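Local atomic coordinates of DNA polymerase beta (Leishmania infantum, PDB entry 4P4M), a protein that catalyses template-directed addition of deoxyribonucleotides to DNA as a family X polymerase and probably takes part in base excision repair. Residues M157-L162 with G248-R253; E164-E169 with E225-L230; S211-A216 with L342-D347. One frame throughout, in Å; residues are numbered along the deposited sequence. Where two conformers were deposited one is given.

Overall arrangement
Starting from the N terminus, helix 157-175 supplies the first halves of two contacts. Contact 1 joins 157-162 to the loop 248-253 that follows strand 243-248, closing a loop of 85 residues. Contact 2, which joins 164-169 to helix 219-229, falls wholly within that loop and spans 55 residues. The two touch: Leu250 and Pro251 pack on Tyr166, and together they hold the palm helix against a second helix and the loop after strand 243-248. Contact 3 starts inside both loops, at 211-216, and ends far beyond them at 342-347, so it crosses both. It joins the palm to the thumb, its centre about 33 Å from the centre of contact 1.

Contact 1: residues M157-L162 with G248-R253; sequences MQESVL and GRLPPR
Apolar packing in this contact comes down to one leucine, Leu250, which reaches from its loop into the groove between Glu159 and Leu162 on one flank of the helix. Its two methyls divide the work. CD1 of Leu250 sits 3.7 Å from CG of Glu159 and 3.8 Å from CB of Leu162, so it meets the aliphatic root of each side chain. CD2 of Leu250 lies instead against the helix backbone, 3.9 Å from O of Leu162. The CA atoms of Leu162 and Leu250 are 8.1 Å apart, a separation that the two leucine side chains fill together.

Both partners belong to the palm of a family X polymerase: the helix is the long one at the start of the palm, running from 157 to 175, and the loop leaves the strand 243-248 of the palm sheet. Tyr267 touches Glu159, Leu162 and Leu250 alike and helps to enclose the site. The Glu159 side chain lies about 11 Å from that of Asp196, a magnesium ligand, so the contact lies a shell or more away from the metal site.

Polar contact across the gap is made through water. OE1 of Glu159 accepts from a water at 2.9 Å, and the same water accepts from N of Leu250 at 3.1 Å. Directly, OE1 of Glu159 and N of Leu250 are 5.7 Å apart, too far for a bond. A chi1 of -168° points CG of Glu159 away from the residue's own N, and the extended chain beyond carries the carboxylate past the leucine, the two side chains running in opposite senses.

Ionic and further hydrogen bonds fix that carboxylate. OE1 of Glu159 also takes a bond from NE2 of His163, one turn on in the helix, and forms a salt bridge with NE of Arg270.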
loop_
_atom_site.group_PDB
_atom_site.type_symbol
_atom_site.label_atom_id
_atom_site.label_comp_id
_atom_site.label_asym_id
_atom_site.label_seq_id
_atom_site.Cartn_x
_atom_site.Cartn_y
_atom_site.Cartn_z
ATOM N N MET A 157 11.782 -13.839 -1.183
ATOM C CA MET A 157 12.487 -12.813 -0.416
ATOM C C MET A 157 13.701 -12.252 -1.158
ATOM O O MET A 157 13.924 -11.040 -1.161
ATOM C CB MET A 157 12.904 -13.344 0.967
ATOM C CG MET A 157 13.785 -12.378 1.766
ATOM S SD MET A 157 14.201 -12.945 3.436
ATOM C CE MET A 157 12.627 -12.778 4.267
ATOM N N GLN A 158 14.486 -13.120 -1.795
ATOM C CA GLN A 158 15.678 -12.654 -2.509
ATOM C C GLN A 158 15.354 -11.597 -3.569
ATOM O O GLN A 158 16.129 -10.664 -3.778
ATOM C CB GLN A 158 16.472 -13.818 -3.137
ATOM C CG GLN A 158 15.699 -14.658 -4.158
ATOM C CD GLN A 158 15.742 -14.099 -5.585
ATOM O OE1 GLN A 158 16.536 -13.207 -5.900
ATOM N NE2 GLN A 158 14.885 -14.634 -6.453
ATOM N N GLU A 159 14.215 -11.737 -4.243
ATOM C CA GLU A 159 13.843 -10.737 -5.241
ATOM C C GLU A 159 13.343 -9.432 -4.597
ATOM O O GLU A 159 13.617 -8.343 -5.108
ATOM C CB GLU A 159 12.820 -11.277 -6.250
ATOM C CG GLU A 159 12.646 -10.348 -7.456
ATOM C CD GLU A 159 11.548 -10.792 -8.409
ATOM O OE1 GLU A 159 10.734 -9.933 -8.821
ATOM O OE2 GLU A 159 11.500 -11.996 -8.754
ATOM N N SER A 160 12.617 -9.530 -3.487
ATOM C CA SER A 160 12.210 -8.325 -2.759
ATOM C C SER A 160 13.409 -7.483 -2.318
ATOM O O SER A 160 13.344 -6.242 -2.336
ATOM C CB SER A 160 11.320 -8.669 -1.552
ATOM O OG SER A 160 9.969 -8.890 -1.960
ATOM N N VAL A 161 14.493 -8.143 -1.903
ATOM C CA VAL A 161 15.741 -7.426 -1.603
ATOM C C VAL A 161 16.196 -6.595 -2.812
ATOM O O VAL A 161 16.628 -5.437 -2.662
ATOM C CB VAL A 161 16.891 -8.380 -1.173
ATOM C CG1 VAL A 161 18.208 -7.616 -1.058
ATOM C CG2 VAL A 161 16.565 -9.062 0.153
ATOM N N LEU A 162 16.106 -7.185 -4.002
ATOM C CA LEU A 162 16.460 -6.469 -5.232
ATOM C C LEU A 162 15.522 -5.288 -5.528
ATOM O O LEU A 162 15.981 -4.242 -5.994
ATOM C CB LEU A 162 16.507 -7.418 -6.443
ATOM C CG LEU A 162 17.474 -8.611 -6.379
ATOM C CD1 LEU A 162 17.296 -9.506 -7.592
ATOM C CD2 LEU A 162 18.924 -8.167 -6.249
ATOM N N GLY A 248 5.497 -3.312 -11.438
ATOM C CA GLY A 248 6.910 -3.017 -11.605
ATOM C C GLY A 248 7.723 -4.272 -11.906
ATOM O O GLY A 248 7.521 -5.321 -11.298
ATOM N N ARG A 249 8.647 -4.164 -12.850
ATOM C CA ARG A 249 9.448 -5.319 -13.279
ATOM C C ARG A 249 10.926 -4.949 -13.289
ATOM O O ARG A 249 11.313 -3.993 -13.966
ATOM C CB ARG A 249 9.024 -5.743 -14.689
ATOM C CG ARG A 249 9.670 -7.044 -15.195
ATOM C CD ARG A 249 9.499 -7.228 -16.712
ATOM N NE ARG A 249 8.113 -7.166 -17.190
ATOM C CZ ARG A 249 7.328 -8.220 -17.424
ATOM N NH1 ARG A 249 7.756 -9.462 -17.194
ATOM N NH2 ARG A 249 6.093 -8.030 -17.879
ATOM N N LEU A 250 11.752 -5.682 -12.542
ATOM C CA LEU A 250 13.198 -5.444 -12.565
ATOM C C LEU A 250 13.744 -5.666 -13.986
ATOM O O LEU A 250 13.280 -6.546 -14.707
ATOM C CB LEU A 250 13.925 -6.374 -11.578
ATOM C CG LEU A 250 13.671 -6.189 -10.071
ATOM C CD1 LEU A 250 14.023 -7.457 -9.309
ATOM C CD2 LEU A 250 14.442 -4.980 -9.496
ATOM N N PRO A 251 14.725 -4.848 -14.404
ATOM C CA PRO A 251 15.311 -5.051 -15.733
ATOM C C PRO A 251 16.070 -6.379 -15.803
ATOM O O PRO A 251 16.502 -6.895 -14.761
ATOM C CB PRO A 251 16.276 -3.861 -15.883
ATOM C CG PRO A 251 16.590 -3.449 -14.506
ATOM C CD PRO A 251 15.343 -3.718 -13.689
ATOM N N PRO A 252 16.220 -6.933 -17.012
ATOM C CA PRO A 252 16.923 -8.210 -17.177
ATOM C C PRO A 252 18.348 -8.126 -16.638
ATOM O O PRO A 252 18.996 -7.085 -16.762
ATOM C CB PRO A 252 16.945 -8.405 -18.691
ATOM C CG PRO A 252 15.802 -7.604 -19.201
ATOM C CD PRO A 252 15.687 -6.421 -18.285
ATOM N N ARG A 253 18.818 -9.210 -16.032
ATOM C CA ARG A 253 20.151 -9.254 -15.446
ATOM C C ARG A 253 21.009 -10.267 -16.196
ATOM O O ARG A 253 20.599 -11.414 -16.386
ATOM C CB ARG A 253 20.062 -9.630 -13.963
ATOM C CG ARG A 253 21.404 -9.812 -13.273
HETATM O O HOH W 1 10.484 -8.036 -11.059
#

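Contact 2: residues E164-E169 with E225-L230; sequences ENYLRE and EFLESL
Tyr166 and Leu167, neighbours on helix 157-175, reach toward Leu227 of helix 219-229 and Leu230 just past its end, so this is helix-to-helix packing within the polymerase palm. The closest CA pair, Leu167 and Leu227, is 8.6 Å apart.

Leu227 is shared, one methyl for each partner. Its side chain meets that of Leu167 at about a right angle, CD1 of Leu227 lying 3.8 Å from CD2 of Leu167. Against Tyr166 it slides past in the opposite sense, and CD2 of Leu227 comes obliquely to the ring, 4.1 Å from CE2 of Tyr166. Leu167 continues into the sheet core, touching Ile181 and Ile183, while the Tyr166 ring stacks with Tyr232, which probably helps to hold its orientation.

A chi1 of -173° swings the Tyr166 ring to the side of the carbonyl carbon, and the side chain projects far enough for its phenol end to cross the start of Leu230. OH of Tyr166 is 3.6 Å from CB and 3.7 Å from CD1 of Leu230, an oxygen resting on hydrocarbon. A water 2.5 Å from OH of Tyr166, a short distance to be read with caution, also donates weakly to O of Leu230.

At the end of helix 219-229, O of Phe226 accepts twice, from N of Leu230 and from OG of Ser229 at 2.7 Å, the latter tilted 20° from the carbonyl plane.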
loop_
_atom_site.group_PDB
_atom_site.type_symbol
_atom_site.label_atom_id
_atom_site.label_comp_id
_atom_site.label_asym_id
_atom_site.label_seq_id
_atom_site.Cartn_x
_atom_site.Cartn_y
_atom_site.Cartn_z
ATOM N N GLU A 164 13.917 -3.600 -3.224
ATOM C CA GLU A 164 14.297 -2.603 -2.220
ATOM C C GLU A 164 15.515 -1.780 -2.663
ATOM O O GLU A 164 15.507 -0.546 -2.590
ATOM C CB GLU A 164 14.574 -3.259 -0.865
ATOM C CG GLU A 164 14.911 -2.247 0.231
ATOM C CD GLU A 164 14.789 -2.844 1.625
ATOM O OE1 GLU A 164 15.432 -3.880 1.878
ATOM O OE2 GLU A 164 14.031 -2.291 2.450
ATOM N N ASN A 165 16.568 -2.463 -3.103
ATOM C CA ASN A 165 17.793 -1.774 -3.514
ATOM C C ASN A 165 17.562 -0.874 -4.728
ATOM O O ASN A 165 18.093 0.236 -4.803
ATOM C CB ASN A 165 18.916 -2.778 -3.818
ATOM C CG ASN A 165 19.352 -3.569 -2.587
ATOM O OD1 ASN A 165 19.049 -3.200 -1.454
ATOM N ND2 ASN A 165 20.073 -4.658 -2.813
ATOM N N TYR A 166 16.764 -1.363 -5.677
ATOM C CA TYR A 166 16.464 -0.627 -6.901
ATOM C C TYR A 166 15.704 0.663 -6.590
ATOM O O TYR A 166 16.078 1.739 -7.055
ATOM C CB TYR A 166 15.650 -1.496 -7.876
ATOM C CG TYR A 166 15.423 -0.870 -9.243
ATOM C CD1 TYR A 166 16.341 -1.047 -10.271
ATOM C CD2 TYR A 166 14.295 -0.100 -9.499
ATOM C CE1 TYR A 166 16.135 -0.471 -11.527
ATOM C CE2 TYR A 166 14.079 0.476 -10.749
ATOM C CZ TYR A 166 15.004 0.289 -11.752
ATOM O OH TYR A 166 14.784 0.865 -12.983
ATOM N N LEU A 167 14.632 0.553 -5.812
ATOM C CA LEU A 167 13.818 1.729 -5.483
ATOM C C LEU A 167 14.622 2.757 -4.676
ATOM O O LEU A 167 14.488 3.971 -4.897
ATOM C CB LEU A 167 12.540 1.317 -4.734
ATOM C CG LEU A 167 11.492 0.576 -5.592
ATOM C CD1 LEU A 167 10.442 -0.103 -4.724
ATOM C CD2 LEU A 167 10.826 1.519 -6.604
ATOM N N ARG A 168 15.456 2.280 -3.746
ATOM C CA ARG A 168 16.309 3.184 -2.958
ATOM C C ARG A 168 17.313 3.938 -3.838
ATOM O O ARG A 168 17.528 5.154 -3.682
ATOM C CB ARG A 168 17.057 2.421 -1.849
ATOM C CG ARG A 168 16.178 2.028 -0.669
ATOM C CD ARG A 168 16.999 1.431 0.479
ATOM N NE ARG A 168 16.212 1.368 1.706
ATOM C CZ ARG A 168 16.464 0.548 2.716
ATOM N NH1 ARG A 168 17.492 -0.296 2.647
ATOM N NH2 ARG A 168 15.687 0.571 3.794
ATOM N N GLU A 169 17.948 3.215 -4.749
ATOM C CA GLU A 169 18.875 3.847 -5.673
ATOM C C GLU A 169 18.185 4.891 -6.557
ATOM O O GLU A 169 18.698 5.999 -6.713
ATOM C CB GLU A 169 19.596 2.805 -6.539
ATOM C CG GLU A 169 20.538 3.438 -7.550
ATOM C CD GLU A 169 21.233 2.418 -8.436
ATOM O OE1 GLU A 169 20.714 2.133 -9.540
ATOM O OE2 GLU A 169 22.301 1.909 -8.031
ATOM N N GLU A 225 6.969 8.957 -12.615
ATOM C CA GLU A 225 7.385 9.246 -14.001
ATOM C C GLU A 225 8.815 8.774 -14.273
ATOM O O GLU A 225 9.115 8.245 -15.355
ATOM C CB GLU A 225 7.288 10.746 -14.301
ATOM C CG GLU A 225 5.869 11.274 -14.368
ATOM C CD GLU A 225 5.816 12.793 -14.470
ATOM O OE1 GLU A 225 6.826 13.457 -14.138
ATOM O OE2 GLU A 225 4.762 13.322 -14.878
ATOM N N PHE A 226 9.697 8.971 -13.295
ATOM C CA PHE A 226 11.092 8.541 -13.428
ATOM C C PHE A 226 11.175 7.012 -13.594
ATOM O O PHE A 226 11.861 6.514 -14.497
ATOM C CB PHE A 226 11.917 9.023 -12.220
ATOM C CG PHE A 226 13.408 8.816 -12.369
ATOM C CD1 PHE A 226 14.145 9.594 -13.255
ATOM C CD2 PHE A 226 14.074 7.864 -11.606
ATOM C CE1 PHE A 226 15.510 9.401 -13.401
ATOM C CE2 PHE A 226 15.440 7.675 -11.736
ATOM C CZ PHE A 226 16.157 8.448 -12.634
ATOM N N LEU A 227 10.470 6.276 -12.732
ATOM C CA LEU A 227 10.437 4.810 -12.811
ATOM C C LEU A 227 9.808 4.315 -14.118
ATOM O O LEU A 227 10.183 3.267 -14.637
ATOM C CB LEU A 227 9.692 4.215 -11.612
ATOM C CG LEU A 227 10.320 4.470 -10.233
ATOM C CD1 LEU A 227 9.375 4.007 -9.125
ATOM C CD2 LEU A 227 11.678 3.765 -10.106
ATOM N N GLU A 228 8.845 5.062 -14.640
ATOM C CA GLU A 228 8.254 4.713 -15.937
ATOM C C GLU A 228 9.251 4.907 -17.094
ATOM O O GLU A 228 9.303 4.088 -18.019
ATOM C CB GLU A 228 6.954 5.505 -16.160
ATOM C CG GLU A 228 5.808 5.006 -15.262
ATOM C CD GLU A 228 4.602 5.928 -15.239
ATOM O OE1 GLU A 228 4.725 7.100 -15.657
ATOM O OE2 GLU A 228 3.532 5.478 -14.779
ATOM N N SER A 229 10.049 5.973 -17.034
ATOM C CA SER A 229 11.039 6.234 -18.092
ATOM C C SER A 229 12.123 5.155 -18.128
ATOM O O SER A 229 12.717 4.888 -19.178
ATOM C CB SER A 229 11.669 7.634 -17.951
ATOM O OG SER A 229 12.541 7.717 -16.831
ATOM N N LEU A 230 12.359 4.521 -16.982
ATOM C CA LEU A 230 13.328 3.427 -16.877
ATOM C C LEU A 230 12.732 2.068 -17.260
ATOM O O LEU A 230 13.438 1.060 -17.285
ATOM C CB LEU A 230 13.874 3.348 -15.447
ATOM C CG LEU A 230 14.820 4.480 -15.050
ATOM C CD1 LEU A 230 15.000 4.524 -13.533
ATOM C CD2 LEU A 230 16.150 4.320 -15.763
HETATM O O HOH W 2 15.776 -0.112 -15.108
#

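Contact 3: residues S211-A216 with L342-D347; sequences SEPVAA and LGVPKD
Positive phi at Leu342 (50°) and again at Gly343 (84°) turns the chain so that Leu342 and Val344 both project toward Pro213 and Ala215. With strands 340-341 and 344-345 on its two sides, this is a type I' beta turn closing a two-residue hairpin in the thumb. It faces a palm loop that enters a short 3-10 segment just before helix 219-229, so the contact joins palm to thumb. In Val344 it is CG1 that stands trans to the amide nitrogen (chi1 179°), which leaves CG2 as the methyl that meets the proline.

On the palm side Pro213 does most of the apolar work. CB of Pro213 is 3.8 Å from CG2 of Val344, and CG of Pro213 is nearly as close to that methyl at 3.9 Å; ring and valine side chain lie at about a right angle. On the Leu342 side, CB of Pro213 stands 4.2 Å from CB of Leu342. Farther along, Ala215 turns its methyl to the leucine: CB of Ala215 lies 3.9 Å from O of Leu342, with CD2 of Leu342 a looser neighbour. Glu278 touches both Pro213 and Val344 and so borders the same packing, while Ala215 also touches Leu276 and Leu242. The nearest atom of the bound nucleic acid is about 5 Å away, which places this junction beside the DNA although it is remote from the nucleotide and metal sites.

The three amides of the 3-10 segment are each satisfied differently. N of Val214 bonds to OE2 of Glu278, and N of Ala216 closes the turn on O of Pro213 at 2.9 Å. The amide between them uses water: N of Ala215 donates to it at 3.0 Å, and the water in turn donates to O of Leu342 at 2.8 Å.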
loop_
_atom_site.group_PDB
_atom_site.type_symbol
_atom_site.label_atom_id
_atom_site.label_comp_id
_atom_site.label_asym_id
_atom_site.label_seq_id
_atom_site.Cartn_x
_atom_site.Cartn_y
_atom_site.Cartn_z
ATOM N N SER A 211 6.422 24.268 3.826
ATOM C CA SER A 211 5.319 25.133 4.254
ATOM C C SER A 211 3.941 24.600 3.836
ATOM O O SER A 211 2.921 25.242 4.095
ATOM C CB SER A 211 5.514 26.551 3.712
ATOM O OG SER A 211 5.361 26.566 2.302
ATOM N N GLU A 212 3.919 23.424 3.207
ATOM C CA GLU A 212 2.686 22.798 2.718
ATOM C C GLU A 212 2.836 21.282 2.847
ATOM O O GLU A 212 3.958 20.796 3.027
ATOM C CB GLU A 212 2.456 23.155 1.248
ATOM C CG GLU A 212 2.140 24.643 0.980
ATOM C CD GLU A 212 0.756 25.052 1.482
ATOM O OE1 GLU A 212 -0.182 24.229 1.401
ATOM O OE2 GLU A 212 0.606 26.200 1.947
ATOM N N PRO A 213 1.719 20.532 2.763
ATOM C CA PRO A 213 1.808 19.064 2.786
ATOM C C PRO A 213 2.751 18.583 1.693
ATOM O O PRO A 213 2.692 19.096 0.570
ATOM C CB PRO A 213 0.374 18.614 2.467
ATOM C CG PRO A 213 -0.497 19.740 2.993
ATOM C CD PRO A 213 0.320 21.003 2.712
ATOM N N VAL A 214 3.598 17.602 2.002
ATOM C CA VAL A 214 4.562 17.115 1.001
ATOM C C VAL A 214 3.864 16.586 -0.252
ATOM O O VAL A 214 4.396 16.678 -1.369
ATOM C CB VAL A 214 5.557 16.065 1.589
ATOM C CG1 VAL A 214 4.830 14.785 2.002
ATOM C CG2 VAL A 214 6.668 15.739 0.572
ATOM N N ALA A 215 2.655 16.067 -0.082
ATOM C CA ALA A 215 1.898 15.549 -1.217
ATOM C C ALA A 215 1.584 16.643 -2.228
ATOM O O ALA A 215 1.443 16.361 -3.418
ATOM C CB ALA A 215 0.610 14.859 -0.752
ATOM N N ALA A 216 1.510 17.892 -1.767
ATOM C CA ALA A 216 1.166 19.005 -2.658
ATOM C C ALA A 216 2.303 19.410 -3.601
ATOM O O ALA A 216 2.089 20.167 -4.546
ATOM C CB ALA A 216 0.676 20.219 -1.848
ATOM N N LEU A 342 -4.816 15.404 2.315
ATOM C CA LEU A 342 -3.485 15.314 1.699
ATOM C C LEU A 342 -2.441 14.772 2.681
ATOM O O LEU A 342 -1.289 15.212 2.675
ATOM C CB LEU A 342 -3.049 16.674 1.127
ATOM C CG LEU A 342 -3.856 17.129 -0.086
ATOM C CD1 LEU A 342 -3.531 18.575 -0.475
ATOM C CD2 LEU A 342 -3.626 16.175 -1.256
ATOM N N GLY A 343 -2.847 13.821 3.524
ATOM C CA GLY A 343 -1.904 13.141 4.407
ATOM C C GLY A 343 -1.584 13.863 5.708
ATOM O O GLY A 343 -0.692 13.443 6.445
ATOM N N VAL A 344 -2.307 14.952 5.981
ATOM C CA VAL A 344 -2.063 15.794 7.159
ATOM C C VAL A 344 -3.349 15.924 7.977
ATOM O O VAL A 344 -4.396 16.310 7.446
ATOM C CB VAL A 344 -1.591 17.226 6.735
ATOM C CG1 VAL A 344 -1.364 18.130 7.965
ATOM C CG2 VAL A 344 -0.325 17.148 5.880
ATOM N N PRO A 345 -3.290 15.591 9.278
ATOM C CA PRO A 345 -4.492 15.756 10.114
ATOM C C PRO A 345 -4.909 17.223 10.212
ATOM O O PRO A 345 -4.045 18.107 10.327
ATOM C CB PRO A 345 -4.026 15.270 11.502
ATOM C CG PRO A 345 -2.842 14.355 11.214
ATOM C CD PRO A 345 -2.158 15.010 10.024
ATOM N N LYS A 346 -6.212 17.482 10.157
ATOM C CA LYS A 346 -6.735 18.829 10.410
ATOM C C LYS A 346 -6.316 19.287 11.802
ATOM O O LYS A 346 -6.078 18.462 12.683
ATOM C CB LYS A 346 -8.263 18.847 10.243
ATOM C CG LYS A 346 -8.706 18.478 8.820
ATOM C CD LYS A 346 -10.145 18.882 8.523
ATOM C CE LYS A 346 -10.325 20.395 8.630
ATOM N NZ LYS A 346 -11.739 20.808 8.404
ATOM N N ASP A 347 -6.195 20.599 12.000
ATOM C CA ASP A 347 -5.662 21.138 13.252
ATOM C C ASP A 347 -6.326 20.582 14.520
ATOM O O ASP A 347 -5.649 20.314 15.517
ATOM C CB ASP A 347 -5.741 22.669 13.260
ATOM C CG ASP A 347 -4.647 23.320 12.422
ATOM O OD1 ASP A 347 -3.717 22.617 11.955
ATOM O OD2 ASP A 347 -4.717 24.550 12.238
HETATM O O HOH W 3 1.510 15.071 2.493
#